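Local coordinates for protein 2-dehydropantoate 2-reductase (Enterococcus faecium, PDB 3WFI) that acts as an NAD(H)-dependent D-mandelate dehydrogenase of the ketopantoate reductase family, interconverting D-mandelate and the matching 2-keto acid, at residues M1-A6 with S22-L27; D72-F77 with K96-L101; N204-G209 with I254-P259. All coordinates share one frame; numbering follows the deposited sequence.

Contact 1: residues M1-A6 with S22-L27; sequences MKIAIA and SGNEVL
K2 and E25 lie side by side on one face of a parallel strand pair, their side chains running the same way. E25 sets CG anti to its backbone N and stays extended, while K2 is extended beyond CG until chi4 (-67°) turns the ammonium onto the carboxylate. The salt bridge, K2 NZ to E25 OE2, measures 2.9 Å; the nitrogen meets that oxygen from above the carboxylate plane, 42° out of it. K2 CG also lies 3.4 Å from E25 OE2, so the aliphatic part of the lysine runs close beside the acid. On the face of I3 and V26 the contacts are made by carbon atoms. There I5 and V26 meet aslant through one branch each, I5 CG1 to V26 CG1 at 3.7 Å, and I3 CD1 rests 3.9 Å from N24 CB.

The backbone bonds fix this register: I3 N to E25 O and L27 N to I3 O are both 2.8 Å, whereas the opening bond, E25 N to M1 O, is longer at 3.2 Å. The short strand axes differ in direction by 25°. G23, in a Schellman motif, ends helix 10-21, the connection of this beta-alpha-beta unit. L19 of that helix packs on I3 and V26, covering their face, and strand 71-76 flanks strand 2-6 on its other edge, bonded to the backbone of K2 and A4.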
ATOM      1  N   MET B   1     -15.651  45.071  11.197  1.00 37.50           N
ATOM      2  CA  MET B   1     -15.026  44.275  10.103  1.00 36.02           C
ATOM      3  C   MET B   1     -15.947  44.122   8.892  1.00 32.66           C
ATOM      4  O   MET B   1     -17.167  44.060   9.025  1.00 31.13           O
ATOM      5  CB  MET B   1     -14.626  42.875  10.609  1.00 38.91           C
ATOM      6  CG  MET B   1     -13.487  42.859  11.621  1.00 40.82           C
ATOM      7  SD  MET B   1     -12.870  41.192  11.947  1.00 49.16           S
ATOM      8  CE  MET B   1     -14.230  40.506  12.897  1.00 46.76           C
ATOM      9  N   LYS B   2     -15.338  44.063   7.711  1.00 30.05           N
ATOM     10  CA  LYS B   2     -15.994  43.513   6.529  1.00 28.51           C
ATOM     11  C   LYS B   2     -15.610  42.045   6.472  1.00 24.96           C
ATOM     12  O   LYS B   2     -14.426  41.714   6.379  1.00 22.78           O
ATOM     13  CB  LYS B   2     -15.528  44.220   5.258  1.00 30.19           C
ATOM     14  CG  LYS B   2     -16.073  45.634   5.077  1.00 32.74           C
ATOM     15  CD  LYS B   2     -15.392  46.293   3.866  1.00 33.99           C
ATOM     16  CE  LYS B   2     -15.425  47.811   3.820  1.00 35.44           C
ATOM     17  NZ  LYS B   2     -16.804  48.309   3.627  1.00 36.51           N
ATOM     18  N   ILE B   3     -16.607  41.170   6.539  1.00 22.95           N
ATOM     19  CA  ILE B   3     -16.368  39.733   6.655  1.00 21.60           C
ATOM     20  C   ILE B   3     -17.038  39.002   5.502  1.00 20.56           C
ATOM     21  O   ILE B   3     -18.203  39.271   5.178  1.00 21.93           O
ATOM     22  CB  ILE B   3     -16.927  39.200   7.984  1.00 22.11           C
ATOM     23  CG1 ILE B   3     -16.417  40.047   9.150  1.00 22.40           C
ATOM     24  CG2 ILE B   3     -16.579  37.730   8.168  1.00 21.97           C
ATOM     25  CD1 ILE B   3     -17.127  39.768  10.463  1.00 23.34           C
ATOM     26  N   ALA B   4     -16.295  38.126   4.842  1.00 18.78           N
ATOM     27  CA  ALA B   4     -16.872  37.220   3.857  1.00 17.51           C
ATOM     28  C   ALA B   4     -17.012  35.842   4.497  1.00 17.04           C
ATOM     29  O   ALA B   4     -16.076  35.335   5.127  1.00 16.43           O
ATOM     30  CB  ALA B   4     -16.007  37.143   2.613  1.00 17.44           C
ATOM     31  N   ILE B   5     -18.191  35.253   4.327  1.00 16.97           N
ATOM     32  CA  ILE B   5     -18.468  33.892   4.756  1.00 17.07           C
ATOM     33  C   ILE B   5     -18.394  33.011   3.513  1.00 17.36           C
ATOM     34  O   ILE B   5     -19.309  33.018   2.694  1.00 17.14           O
ATOM     35  CB  ILE B   5     -19.860  33.776   5.397  1.00 17.53           C
ATOM     36  CG1 ILE B   5     -20.025  34.793   6.544  1.00 17.04           C
ATOM     37  CG2 ILE B   5     -20.103  32.358   5.915  1.00 17.79           C
ATOM     38  CD1 ILE B   5     -19.123  34.568   7.728  1.00 16.67           C
ATOM     39  N   ALA B   6     -17.274  32.305   3.359  1.00 17.85           N
ATOM     40  CA  ALA B   6     -16.993  31.488   2.162  1.00 18.60           C
ATOM     41  C   ALA B   6     -17.532  30.096   2.412  1.00 19.19           C
ATOM     42  O   ALA B   6     -16.835  29.235   2.971  1.00 18.50           O
ATOM     43  CB  ALA B   6     -15.509  31.433   1.884  1.00 18.41           C
ATOM     44  N   SER B  22     -24.558  41.961  15.256  1.00 36.44           N
ATOM     45  CA  SER B  22     -23.719  42.787  16.129  1.00 37.20           C
ATOM     46  C   SER B  22     -23.082  43.990  15.422  1.00 37.15           C
ATOM     47  O   SER B  22     -22.268  44.705  16.018  1.00 36.47           O
ATOM     48  CB  SER B  22     -22.625  41.928  16.759  1.00 38.17           C
ATOM     49  OG  SER B  22     -23.207  40.860  17.504  1.00 42.36           O
ATOM     50  N   GLY B  23     -23.442  44.205  14.157  1.00 36.35           N
ATOM     51  CA  GLY B  23     -23.046  45.412  13.438  1.00 34.50           C
ATOM     52  C   GLY B  23     -21.913  45.242  12.445  1.00 32.98           C
ATOM     53  O   GLY B  23     -21.388  46.229  11.919  1.00 32.70           O
ATOM     54  N   ASN B  24     -21.532  44.000  12.166  1.00 30.58           N
ATOM     55  CA  ASN B  24     -20.516  43.747  11.150  1.00 28.38           C
ATOM     56  C   ASN B  24     -21.142  43.791   9.774  1.00 27.45           C
ATOM     57  O   ASN B  24     -22.339  43.579   9.630  1.00 27.25           O
ATOM     58  CB  ASN B  24     -19.832  42.401  11.376  1.00 27.82           C
ATOM     59  CG  ASN B  24     -19.021  42.377  12.648  1.00 27.16           C
ATOM     60  OD1 ASN B  24     -19.382  41.721  13.638  1.00 28.51           O
ATOM     61  ND2 ASN B  24     -17.920  43.105  12.638  1.00 26.68           N
ATOM     62  N   GLU B  25     -20.315  44.074   8.774  1.00 27.57           N
ATOM     63  CA  GLU B  25     -20.724  44.040   7.385  1.00 28.46           C
ATOM     64  C   GLU B  25     -20.346  42.663   6.854  1.00 27.49           C
ATOM     65  O   GLU B  25     -19.168  42.326   6.801  1.00 26.92           O
ATOM     66  CB  GLU B  25     -20.028  45.168   6.615  1.00 31.41           C
ATOM     67  CG  GLU B  25     -20.279  45.209   5.119  1.00 35.42           C
ATOM     68  CD  GLU B  25     -19.897  46.550   4.511  1.00 40.14           C
ATOM     69  OE1 GLU B  25     -20.453  46.907   3.448  1.00 44.86           O
ATOM     70  OE2 GLU B  25     -19.041  47.258   5.100  1.00 43.06           O
ATOM     71  N   VAL B  26     -21.351  41.862   6.512  1.00 24.59           N
ATOM     72  CA  VAL B  26     -21.153  40.471   6.120  1.00 23.85           C
ATOM     73  C   VAL B  26     -21.577  40.220   4.675  1.00 22.65           C
ATOM     74  O   VAL B  26     -22.605  40.713   4.210  1.00 22.38           O
ATOM     75  CB  VAL B  26     -21.954  39.521   7.036  1.00 24.62           C
ATOM     76  CG1 VAL B  26     -21.768  38.083   6.594  1.00 24.89           C
ATOM     77  CG2 VAL B  26     -21.531  39.695   8.491  1.00 24.23           C
ATOM     78  N   LEU B  27     -20.755  39.466   3.963  1.00 21.62           N
ATOM     79  CA  LEU B  27     -21.097  38.953   2.643  1.00 20.79           C
ATOM     80  C   LEU B  27     -21.076  37.428   2.690  1.00 21.01           C
ATOM     81  O   LEU B  27     -20.059  36.819   3.051  1.00 20.21           O
ATOM     82  CB  LEU B  27     -20.092  39.456   1.595  1.00 20.29           C
ATOM     83  CG  LEU B  27     -20.247  38.903   0.174  1.00 20.30           C
ATOM     84  CD1 LEU B  27     -21.516  39.421  -0.490  1.00 20.62           C
ATOM     85  CD2 LEU B  27     -19.016  39.234  -0.664  1.00 20.18           C
TER

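Contact 2: residues D72-F77 with K96-L101; sequences DLIILF and KDTEVL
D72 meets E99 through its backbone: D72 O accepts from E99 N at 2.9 Å, with the donor tilted 34° from the carbonyl plane. Its carboxylate binds K95 in a salt bridge and accepts from K2 N. L73 carries CG anti to its backbone N (chi1 173°), which brings CD1 to 3.6 Å from E99 O and 4.2 Å from L101 CB. I74 is gripped at both backbone polar atoms, its N giving to E99 O and its O accepting from L101 N at 2.8 Å. On the face it shares with V100, its CG1 lies 4.0 Å from T98 CG2. I75 returns to the face of L73 and places CG2 4.3 Å from L101 CD2. L76 closes the pair with a bond from its N to L101 O, 2.9 Å, while its CD1 presses on V100 CG1 at 3.5 Å, closer than two methyl groups normally approach; I113 of helix 109-113 packs on both residues. Four backbone bonds, three nearly in line with the C=O, and strand directions 17° apart mark adjacent parallel strands. With helix 80-90 in the connection between them, they belong to the Rossmann-type dinucleotide-binding fold of this NAD(+)-binding enzyme.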
ATOM      1  N   ASP B  72     -11.972  42.409   5.208  1.00 21.77           N
ATOM      2  CA  ASP B  72     -10.950  42.332   6.248  1.00 22.84           C
ATOM      3  C   ASP B  72     -10.748  40.888   6.704  1.00 20.84           C
ATOM      4  O   ASP B  72      -9.666  40.507   7.143  1.00 20.02           O
ATOM      5  CB  ASP B  72     -11.363  43.175   7.471  1.00 24.45           C
ATOM      6  CG  ASP B  72     -11.659  44.626   7.121  1.00 26.33           C
ATOM      7  OD1 ASP B  72     -10.801  45.277   6.481  1.00 29.65           O
ATOM      8  OD2 ASP B  72     -12.743  45.109   7.490  1.00 27.25           O
ATOM      9  N   LEU B  73     -11.800  40.087   6.604  1.00 19.36           N
ATOM     10  CA  LEU B  73     -11.757  38.731   7.122  1.00 18.81           C
ATOM     11  C   LEU B  73     -12.581  37.796   6.262  1.00 18.04           C
ATOM     12  O   LEU B  73     -13.709  38.114   5.889  1.00 16.71           O
ATOM     13  CB  LEU B  73     -12.280  38.706   8.556  1.00 18.79           C
ATOM     14  CG  LEU B  73     -12.474  37.341   9.235  1.00 19.14           C
ATOM     15  CD1 LEU B  73     -11.145  36.661   9.521  1.00 19.13           C
ATOM     16  CD2 LEU B  73     -13.250  37.541  10.528  1.00 19.77           C
ATOM     17  N   ILE B  74     -11.997  36.643   5.951  1.00 18.09           N
ATOM     18  CA  ILE B  74     -12.711  35.545   5.313  1.00 17.27           C
ATOM     19  C   ILE B  74     -12.784  34.397   6.318  1.00 17.47           C
ATOM     20  O   ILE B  74     -11.756  33.936   6.832  1.00 18.16           O
ATOM     21  CB  ILE B  74     -11.995  35.083   4.033  1.00 17.47           C
ATOM     22  CG1 ILE B  74     -11.853  36.233   3.041  1.00 17.39           C
ATOM     23  CG2 ILE B  74     -12.728  33.910   3.383  1.00 17.64           C
ATOM     24  CD1 ILE B  74     -10.966  35.904   1.859  1.00 17.06           C
ATOM     25  N   ILE B  75     -13.994  33.926   6.591  1.00 17.68           N
ATOM     26  CA  ILE B  75     -14.191  32.715   7.394  1.00 17.79           C
ATOM     27  C   ILE B  75     -14.615  31.587   6.459  1.00 18.24           C
ATOM     28  O   ILE B  75     -15.630  31.683   5.767  1.00 17.23           O
ATOM     29  CB  ILE B  75     -15.243  32.909   8.508  1.00 18.23           C
ATOM     30  CG1 ILE B  75     -14.983  34.214   9.260  1.00 18.37           C
ATOM     31  CG2 ILE B  75     -15.224  31.724   9.473  1.00 18.36           C
ATOM     32  CD1 ILE B  75     -15.975  34.500  10.371  1.00 18.58           C
ATOM     33  N   LEU B  76     -13.812  30.519   6.435  1.00 18.89           N
ATOM     34  CA  LEU B  76     -13.973  29.435   5.477  1.00 19.42           C
ATOM     35  C   LEU B  76     -14.803  28.301   6.061  1.00 19.78           C
ATOM     36  O   LEU B  76     -14.444  27.752   7.108  1.00 18.99           O
ATOM     37  CB  LEU B  76     -12.598  28.872   5.083  1.00 19.61           C
ATOM     38  CG  LEU B  76     -11.642  29.793   4.310  1.00 19.77           C
ATOM     39  CD1 LEU B  76     -10.253  29.176   4.300  1.00 20.24           C
ATOM     40  CD2 LEU B  76     -12.121  30.021   2.895  1.00 20.64           C
ATOM     41  N   PHE B  77     -15.887  27.962   5.364  1.00 20.85           N
ATOM     42  CA  PHE B  77     -16.725  26.800   5.675  1.00 23.18           C
ATOM     43  C   PHE B  77     -16.895  25.965   4.400  1.00 26.37           C
ATOM     44  O   PHE B  77     -18.019  25.680   3.989  1.00 29.55           O
ATOM     45  CB  PHE B  77     -18.123  27.231   6.142  1.00 22.95           C
ATOM     46  CG  PHE B  77     -18.126  27.992   7.431  1.00 22.71           C
ATOM     47  CD1 PHE B  77     -18.101  27.315   8.636  1.00 23.59           C
ATOM     48  CD2 PHE B  77     -18.124  29.379   7.440  1.00 23.01           C
ATOM     49  CE1 PHE B  77     -18.078  28.007   9.835  1.00 23.65           C
ATOM     50  CE2 PHE B  77     -18.108  30.079   8.642  1.00 22.09           C
ATOM     51  CZ  PHE B  77     -18.088  29.387   9.835  1.00 22.30           C
ATOM     52  N   LYS B  96      -4.298  43.294   0.993  1.00 26.14           N
ATOM     53  CA  LYS B  96      -3.011  42.932   1.570  1.00 28.41           C
ATOM     54  C   LYS B  96      -3.148  42.404   3.001  1.00 26.12           C
ATOM     55  O   LYS B  96      -2.488  41.440   3.363  1.00 25.62           O
ATOM     56  CB  LYS B  96      -2.063  44.141   1.528  1.00 32.08           C
ATOM     57  CG  LYS B  96      -0.626  43.822   1.908  1.00 36.33           C
ATOM     58  CD  LYS B  96       0.331  44.961   1.567  1.00 39.29           C
ATOM     59  CE  LYS B  96      -0.036  46.269   2.269  1.00 42.63           C
ATOM     60  NZ  LYS B  96      -0.119  46.131   3.756  1.00 44.05           N
ATOM     61  N   ASP B  97      -4.012  43.034   3.791  1.00 24.46           N
ATOM     62  CA  ASP B  97      -4.170  42.713   5.210  1.00 25.76           C
ATOM     63  C   ASP B  97      -5.349  41.784   5.534  1.00 24.96           C
ATOM     64  O   ASP B  97      -5.707  41.631   6.701  1.00 23.87           O
ATOM     65  CB  ASP B  97      -4.347  44.016   6.004  1.00 27.59           C
ATOM     66  CG  ASP B  97      -3.095  44.876   5.988  1.00 29.02           C
ATOM     67  OD1 ASP B  97      -2.025  44.350   5.606  1.00 29.98           O
ATOM     68  OD2 ASP B  97      -3.179  46.065   6.366  1.00 31.43           O
ATOM     69  N   THR B  98      -5.948  41.178   4.513  1.00 22.95           N
ATOM     70  CA  THR B  98      -7.087  40.296   4.733  1.00 21.61           C
ATOM     71  C   THR B  98      -6.650  39.071   5.519  1.00 21.81           C
ATOM     72  O   THR B  98      -5.655  38.415   5.176  1.00 21.17           O
ATOM     73  CB  THR B  98      -7.730  39.852   3.415  1.00 21.13           C
ATOM     74  OG1 THR B  98      -8.313  40.988   2.765  1.00 20.26           O
ATOM     75  CG2 THR B  98      -8.808  38.796   3.665  1.00 20.96           C
ATOM     76  N   GLU B  99      -7.394  38.775   6.578  1.00 20.50           N
ATOM     77  CA  GLU B  99      -7.118  37.604   7.395  1.00 21.48           C
ATOM     78  C   GLU B  99      -8.061  36.488   6.984  1.00 20.22           C
ATOM     79  O   GLU B  99      -9.185  36.754   6.525  1.00 20.14           O
ATOM     80  CB  GLU B  99      -7.263  37.943   8.885  1.00 22.89           C
ATOM     81  CG  GLU B  99      -6.273  39.003   9.316  1.00 24.84           C
ATOM     82  CD  GLU B  99      -6.228  39.220  10.807  1.00 27.36           C
ATOM     83  OE1 GLU B  99      -7.282  39.336  11.451  1.00 27.37           O
ATOM     84  OE2 GLU B  99      -5.105  39.305  11.338  1.00 33.52           O
ATOM     85  N   VAL B 100      -7.596  35.253   7.134  1.00 19.15           N
ATOM     86  CA  VAL B 100      -8.394  34.084   6.806  1.00 19.38           C
ATOM     87  C   VAL B 100      -8.487  33.179   8.027  1.00 19.55           C
ATOM     88  O   VAL B 100      -7.469  32.768   8.582  1.00 18.98           O
ATOM     89  CB  VAL B 100      -7.776  33.265   5.655  1.00 19.21           C
ATOM     90  CG1 VAL B 100      -8.618  32.027   5.360  1.00 18.65           C
ATOM     91  CG2 VAL B 100      -7.625  34.108   4.394  1.00 19.40           C
ATOM     92  N   LEU B 101      -9.712  32.864   8.429  1.00 19.95           N
ATOM     93  CA  LEU B 101      -9.958  31.938   9.530  1.00 21.05           C
ATOM     94  C   LEU B 101     -10.567  30.678   8.960  1.00 21.82           C
ATOM     95  O   LEU B 101     -11.661  30.713   8.388  1.00 20.91           O
ATOM     96  CB  LEU B 101     -10.908  32.559  10.565  1.00 20.84           C
ATOM     97  CG  LEU B 101     -11.411  31.622  11.667  1.00 20.89           C
ATOM     98  CD1 LEU B 101     -10.266  31.031  12.474  1.00 20.73           C
ATOM     99  CD2 LEU B 101     -12.385  32.362  12.574  1.00 21.06           C
TER

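Contact 3: residues N204-G209 with I254-P259; sequences NMAELG and IGLHYP
A206 and M205, in the first turn of helix 205-209, direct their backbone N-H groups into the I254-H257 type I turn: A206 N gives a 2.7 Å bond to G255 O (163° at the hydrogen), and M205 N a weak one of 3.3 Å to H257 O. The turn's carbonyls thus take up N-H groups that have no earlier helical turn to bond to.

N204, the N-cap, holds CG in the crowded position between its backbone N and carbonyl carbon (chi1 62°). This folds OD1 over the helix start, where it accepts from E207 N at 2.7 Å. E207 OE1 in return accepts from N204 N, on the anti side and somewhat out of the carboxylate plane, completing a capping box. N204 CB sits over the centre of the Y258 ring, 3.7 Å from the centroid and 5° off the normal, a CH-pi contact squarely on the face.

M205 runs alongside H257, pointing the same way, and its bend at chi3 puts the methyl CE 3.2 Å from H257 O and 3.7 Å from I254 CG1. Further back, M205 CG lies 4.2 Å from P259 CD. A206 CB sits against the carbonyl of G255, which as a glycine has no CB to crowd it, and touches L256 CD1 at 4.1 Å.

Helix 194-201 lies behind this junction: its C198 touches both M205 and P259. P259 is itself the N-cap residue of helix 260-267, whose Y262 meets the Y258 ring, so segment 254-259 joins the start of helix 205-209 to that of helix 260-267.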
ATOM      1  N   ASN B 204     -13.560  -3.242   8.973  1.00 25.47           N
ATOM      2  CA  ASN B 204     -13.882  -2.185   9.925  1.00 25.40           C
ATOM      3  C   ASN B 204     -12.662  -1.942  10.808  1.00 24.06           C
ATOM      4  O   ASN B 204     -11.651  -2.633  10.683  1.00 23.27           O
ATOM      5  CB  ASN B 204     -15.164  -2.494  10.739  1.00 25.57           C
ATOM      6  CG  ASN B 204     -15.051  -3.746  11.587  1.00 26.23           C
ATOM      7  OD1 ASN B 204     -13.969  -4.159  11.983  1.00 26.78           O
ATOM      8  ND2 ASN B 204     -16.180  -4.358  11.868  1.00 27.20           N
ATOM      9  N   MET B 205     -12.753  -0.985  11.719  1.00 23.64           N
ATOM     10  CA  MET B 205     -11.590  -0.618  12.507  1.00 24.27           C
ATOM     11  C   MET B 205     -11.183  -1.712  13.489  1.00 24.96           C
ATOM     12  O   MET B 205      -9.992  -1.960  13.686  1.00 23.52           O
ATOM     13  CB  MET B 205     -11.817   0.730  13.190  1.00 25.62           C
ATOM     14  CG  MET B 205     -11.674   1.859  12.179  1.00 26.13           C
ATOM     15  SD  MET B 205     -12.091   3.490  12.758  1.00 27.32           S
ATOM     16  CE  MET B 205     -13.884   3.411  12.773  1.00 29.85           C
ATOM     17  N   ALA B 206     -12.169  -2.384  14.083  1.00 24.71           N
ATOM     18  CA  ALA B 206     -11.885  -3.530  14.941  1.00 24.63           C
ATOM     19  C   ALA B 206     -11.163  -4.653  14.194  1.00 23.27           C
ATOM     20  O   ALA B 206     -10.228  -5.244  14.727  1.00 21.92           O
ATOM     21  CB  ALA B 206     -13.160  -4.064  15.575  1.00 25.01           C
ATOM     22  N   GLU B 207     -11.600  -4.965  12.978  1.00 23.35           N
ATOM     23  CA  GLU B 207     -10.937  -6.020  12.203  1.00 23.31           C
ATOM     24  C   GLU B 207      -9.512  -5.603  11.789  1.00 21.99           C
ATOM     25  O   GLU B 207      -8.589  -6.419  11.771  1.00 21.77           O
ATOM     26  CB  GLU B 207     -11.772  -6.427  10.990  1.00 25.31           C
ATOM     27  CG  GLU B 207     -13.120  -7.099  11.302  1.00 27.90           C
ATOM     28  CD  GLU B 207     -14.073  -7.174  10.106  1.00 30.22           C
ATOM     29  OE1 GLU B 207     -14.037  -6.292   9.204  1.00 30.62           O
ATOM     30  OE2 GLU B 207     -14.900  -8.121  10.082  1.00 34.62           O
ATOM     31  N   LEU B 208      -9.326  -4.328  11.484  1.00 20.87           N
ATOM     32  CA  LEU B 208      -7.977  -3.840  11.210  1.00 20.36           C
ATOM     33  C   LEU B 208      -7.075  -4.092  12.427  1.00 20.27           C
ATOM     34  O   LEU B 208      -5.959  -4.626  12.297  1.00 19.06           O
ATOM     35  CB  LEU B 208      -8.014  -2.353  10.850  1.00 19.70           C
ATOM     36  CG  LEU B 208      -6.673  -1.649  10.696  1.00 19.82           C
ATOM     37  CD1 LEU B 208      -5.836  -2.274   9.586  1.00 20.04           C
ATOM     38  CD2 LEU B 208      -6.911  -0.170  10.448  1.00 19.92           C
ATOM     39  N   GLY B 209      -7.582  -3.740  13.609  1.00 20.30           N
ATOM     40  CA  GLY B 209      -6.841  -3.907  14.851  1.00 21.54           C
ATOM     41  C   GLY B 209      -6.503  -5.340  15.217  1.00 22.04           C
ATOM     42  O   GLY B 209      -5.522  -5.584  15.903  1.00 21.82           O
ATOM     43  N   ILE B 254     -15.997   2.235  19.076  1.00 43.71           N
ATOM     44  CA  ILE B 254     -16.088   2.651  17.679  1.00 42.76           C
ATOM     45  C   ILE B 254     -15.585   1.582  16.680  1.00 39.59           C
ATOM     46  O   ILE B 254     -15.756   1.728  15.464  1.00 38.86           O
ATOM     47  CB  ILE B 254     -15.299   3.984  17.527  1.00 45.22           C
ATOM     48  CG1 ILE B 254     -15.208   4.486  16.084  1.00 47.35           C
ATOM     49  CG2 ILE B 254     -13.882   3.852  18.084  1.00 45.13           C
ATOM     50  CD1 ILE B 254     -14.865   5.969  16.007  1.00 48.41           C
ATOM     51  N   GLY B 255     -14.984   0.507  17.187  1.00 36.49           N
ATOM     52  CA  GLY B 255     -14.327  -0.490  16.336  1.00 35.52           C
ATOM     53  C   GLY B 255     -15.192  -1.135  15.262  1.00 35.13           C
ATOM     54  O   GLY B 255     -14.708  -1.441  14.167  1.00 31.84           O
ATOM     55  N   LEU B 256     -16.471  -1.357  15.566  1.00 35.13           N
ATOM     56  CA  LEU B 256     -17.364  -2.006  14.602  1.00 35.45           C
ATOM     57  C   LEU B 256     -17.740  -1.066  13.459  1.00 35.35           C
ATOM     58  O   LEU B 256     -18.283  -1.513  12.467  1.00 35.92           O
ATOM     59  CB  LEU B 256     -18.625  -2.583  15.271  1.00 36.92           C
ATOM     60  CG  LEU B 256     -18.609  -3.985  15.894  1.00 38.31           C
ATOM     61  CD1 LEU B 256     -17.206  -4.468  16.203  1.00 38.19           C
ATOM     62  CD2 LEU B 256     -19.499  -4.090  17.133  1.00 39.26           C
ATOM     63  N   HIS B 257     -17.465   0.227  13.617  1.00 35.38           N
ATOM     64  CA  HIS B 257     -17.731   1.235  12.594  1.00 36.67           C
ATOM     65  C   HIS B 257     -16.694   1.155  11.436  1.00 36.32           C
ATOM     66  O   HIS B 257     -15.499   0.881  11.645  1.00 36.00           O
ATOM     67  CB  HIS B 257     -17.814   2.596  13.333  1.00 38.73           C
ATOM     68  CG  HIS B 257     -18.091   3.803  12.482  1.00 40.07           C
ATOM     69  ND1 HIS B 257     -17.238   4.892  12.424  1.00 40.34           N
ATOM     70  CD2 HIS B 257     -19.168   4.134  11.731  1.00 40.82           C
ATOM     71  CE1 HIS B 257     -17.760   5.819  11.641  1.00 40.06           C
ATOM     72  NE2 HIS B 257     -18.928   5.381  11.203  1.00 40.79           N
ATOM     73  N   TYR B 258     -17.199   1.262  10.209  1.00 35.44           N
ATOM     74  CA  TYR B 258     -16.364   1.465   9.028  1.00 34.18           C
ATOM     75  C   TYR B 258     -16.137   2.969   8.889  1.00 31.49           C
ATOM     76  O   TYR B 258     -17.094   3.743   8.947  1.00 33.35           O
ATOM     77  CB  TYR B 258     -17.037   0.914   7.769  1.00 34.79           C
ATOM     78  CG  TYR B 258     -17.106  -0.592   7.717  1.00 36.55           C
ATOM     79  CD1 TYR B 258     -16.120  -1.333   7.060  1.00 36.72           C
ATOM     80  CD2 TYR B 258     -18.152  -1.285   8.328  1.00 37.87           C
ATOM     81  CE1 TYR B 258     -16.173  -2.716   7.004  1.00 37.36           C
ATOM     82  CE2 TYR B 258     -18.210  -2.674   8.285  1.00 38.93           C
ATOM     83  CZ  TYR B 258     -17.222  -3.377   7.618  1.00 38.45           C
ATOM     84  OH  TYR B 258     -17.270  -4.750   7.564  1.00 41.11           O
ATOM     85  N   PRO B 259     -14.875   3.394   8.705  1.00 28.96           N
ATOM     86  CA  PRO B 259     -14.591   4.836   8.734  1.00 28.15           C
ATOM     87  C   PRO B 259     -15.151   5.580   7.524  1.00 26.62           C
ATOM     88  O   PRO B 259     -15.469   4.955   6.515  1.00 25.88           O
ATOM     89  CB  PRO B 259     -13.054   4.893   8.772  1.00 28.78           C
ATOM     90  CG  PRO B 259     -12.601   3.610   8.170  1.00 28.39           C
ATOM     91  CD  PRO B 259     -13.652   2.589   8.528  1.00 28.86           C
TER

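In the fold
Contacts 1 and 2 come in series along the chain and belong to one eight-stranded mixed sheet, with centres about 10 Å apart. Strands 2-6 and 71-76 are neighbours in it, so the two contacts together span four consecutive strands, 25-30, 2-6, 71-76 and 98-102, all parallel. Both fall within the N-terminal, Rossmann-type part of the protein. Contact 3 follows later, in the helical C-terminal part, across the chain's centre: its centre lies about 42 Å from that of contact 1 and 38 Å from that of contact 2. Residues that bind NAD(+) come from both parts, including D30 and R270, consistent with a cofactor site between the two.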